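Local coordinates for pyridoxamine 5-phosphate-dependent dehydrase (Escherichia coli, PDB 3B8X), which removes the C3'-hydroxyl group from GDP-4-keto-6-deoxymannose by a combined transamination and deoxygenation with a vitamin B6 cofactor, a step towards L-colitose, at the interface of chains A and B. Sequence-based numbering; all coordinates share one arbitrary frame. Chains: chain A/B, Pyridoxamine 5-phosphate-dependent dehydrase.

The interface of chains A and B. Residues chain A 90, 333-334, 336; chain B 219, 221, 241-242.
B:Phe242 reaches into chain A, where A:Trp90, A:Arg333 and the backbone of A:Val336 meet its ring. This is part of the two-fold dimer interface of a DegT/DnrJ/EryC1-family enzyme, in which loops of both subunits help to build the pocket for the cofactor-sugar adduct. Phenylalanine suits this place because a flat apolar ring offers a face to the tryptophan and a rim to the arginine stem and the A:Val336 backbone. A:Trp90 turns the edge of its six-membered ring onto one face of the phenyl ring, the planes standing 89° apart; its CH2 lies 3.4 Å from CE1 of B:Phe242. Its CG is anti to the backbone N (chi1 -175°), which carries the indole out to chain B, and a broad rigid ring suits a place where the same edge also touches B:Trp219, with CH2 3.7 Å from CZ3. A:Arg333 crosses B:Phe242 at about a right angle, its aliphatic CD 3.7 Å from the ring's CZ; a long chain with an apolar stem can pack here. A:Arg333, B:Phe242 and B:Ser241 are poorly ordered, however: the guanidinium's place near B:Arg221 is doubtful, and B:Ser241 OG is only tentatively above the opposite phenyl face. A:Pro334, compact and stiff, sets its CD beside B:Ser241. Within chain B, the B:Trp219 indole and the B:Ser241 carbonyl position the B:Arg221 guanidinium, whose NE donates a hydrogen bond of 3.0 Å to B:Ser241 O, nearly straight at 167°.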
loop_
_atom_site.group_PDB
_atom_site.type_symbol
_atom_site.label_atom_id
_atom_site.label_comp_id
_atom_site.label_asym_id
_atom_site.label_seq_id
_atom_site.Cartn_x
_atom_site.Cartn_y
_atom_site.Cartn_z
ATOM N N TRP A 90 -10.845 -13.381 3.128
ATOM C CA TRP A 90 -10.496 -12.582 1.925
ATOM C C TRP A 90 -9.044 -12.942 1.559
ATOM O O TRP A 90 -8.282 -13.353 2.432
ATOM C CB TRP A 90 -10.634 -11.051 2.181
ATOM C CG TRP A 90 -10.409 -10.212 0.939
ATOM C CD1 TRP A 90 -9.374 -9.337 0.668
ATOM C CD2 TRP A 90 -11.295 -10.110 -0.145
ATOM N NE1 TRP A 90 -9.518 -8.786 -0.589
ATOM C CE2 TRP A 90 -10.709 -9.230 -1.099
ATOM C CE3 TRP A 90 -12.515 -10.722 -0.447
ATOM C CZ2 TRP A 90 -11.306 -8.959 -2.338
ATOM C CZ3 TRP A 90 -13.115 -10.437 -1.673
ATOM C CH2 TRP A 90 -12.486 -9.605 -2.627
ATOM N N ARG A 333 -23.093 -12.682 -4.390
ATOM C CA ARG A 333 -21.665 -12.961 -4.417
ATOM C C ARG A 333 -21.404 -14.328 -3.797
ATOM O O ARG A 333 -22.238 -14.790 -3.031
ATOM C CB ARG A 333 -20.999 -11.962 -3.481
ATOM C CG ARG A 333 -21.063 -10.539 -3.952
ATOM C CD ARG A 333 -19.994 -9.693 -3.295
ATOM N NE ARG A 333 -18.956 -9.306 -4.249
ATOM C CZ ARG A 333 -19.153 -8.664 -5.405
ATOM N NH1 ARG A 333 -20.369 -8.323 -5.826
ATOM N NH2 ARG A 333 -18.118 -8.397 -6.182
ATOM N N PRO A 334 -20.241 -14.935 -4.073
ATOM C CA PRO A 334 -19.867 -16.140 -3.344
ATOM C C PRO A 334 -19.562 -15.625 -1.922
ATOM O O PRO A 334 -19.384 -14.427 -1.697
ATOM C CB PRO A 334 -18.521 -16.556 -3.975
ATOM C CG PRO A 334 -18.323 -15.731 -5.178
ATOM C CD PRO A 334 -19.247 -14.551 -5.097
ATOM N N VAL A 336 -17.114 -14.731 0.070
ATOM C CA VAL A 336 -15.699 -14.392 -0.060
ATOM C C VAL A 336 -14.697 -15.360 -0.784
ATOM O O VAL A 336 -14.805 -15.629 -1.985
ATOM C CB VAL A 336 -15.130 -13.715 1.261
ATOM C CG1 VAL A 336 -15.755 -12.378 1.390
ATOM C CG2 VAL A 336 -15.496 -14.565 2.489
ATOM N N TRP B 219 -6.741 -10.823 -7.695
ATOM C CA TRP B 219 -7.898 -11.371 -8.369
ATOM C C TRP B 219 -7.847 -11.121 -9.878
ATOM O O TRP B 219 -6.904 -10.526 -10.410
ATOM C CB TRP B 219 -9.184 -10.832 -7.726
ATOM C CG TRP B 219 -9.444 -9.305 -7.959
ATOM C CD1 TRP B 219 -8.848 -8.448 -8.859
ATOM C CD2 TRP B 219 -10.377 -8.510 -7.220
ATOM N NE1 TRP B 219 -9.426 -7.189 -8.766
ATOM C CE2 TRP B 219 -10.384 -7.222 -7.795
ATOM C CE3 TRP B 219 -11.323 -8.818 -6.230
ATOM C CZ2 TRP B 219 -11.227 -6.218 -7.338
ATOM C CZ3 TRP B 219 -12.202 -7.833 -5.826
ATOM C CH2 TRP B 219 -12.116 -6.545 -6.350
ATOM N N ARG B 221 -10.279 -9.614 -11.715
ATOM C CA ARG B 221 -11.215 -8.630 -12.196
ATOM C C ARG B 221 -10.717 -7.644 -13.228
ATOM O O ARG B 221 -11.488 -7.158 -14.046
ATOM C CB ARG B 221 -11.759 -7.830 -11.029
ATOM C CG ARG B 221 -12.708 -8.637 -10.215
ATOM C CD ARG B 221 -13.767 -7.759 -9.585
ATOM N NE ARG B 221 -14.436 -8.509 -8.530
ATOM C CZ ARG B 221 -15.158 -7.943 -7.575
ATOM N NH1 ARG B 221 -15.348 -6.634 -7.570
ATOM N NH2 ARG B 221 -15.718 -8.703 -6.656
ATOM N N SER B 241 -15.779 -13.651 -10.022
ATOM C CA SER B 241 -16.063 -12.596 -9.051
ATOM C C SER B 241 -14.858 -12.475 -8.108
ATOM O O SER B 241 -14.162 -11.455 -8.069
ATOM C CB SER B 241 -17.317 -13.000 -8.251
ATOM O OG SER B 241 -17.692 -12.045 -7.269
ATOM N N PHE B 242 -14.628 -13.546 -7.357
ATOM C CA PHE B 242 -13.551 -13.636 -6.378
ATOM C C PHE B 242 -12.670 -14.867 -6.703
ATOM O O PHE B 242 -12.663 -15.888 -6.034
ATOM C CB PHE B 242 -14.116 -13.754 -4.939
ATOM C CG PHE B 242 -14.913 -12.558 -4.439
ATOM C CD1 PHE B 242 -14.621 -11.253 -4.819
ATOM C CD2 PHE B 242 -15.914 -12.749 -3.492
ATOM C CE1 PHE B 242 -15.348 -10.166 -4.283
ATOM C CE2 PHE B 242 -16.634 -11.673 -2.942
ATOM C CZ PHE B 242 -16.334 -10.374 -3.320
#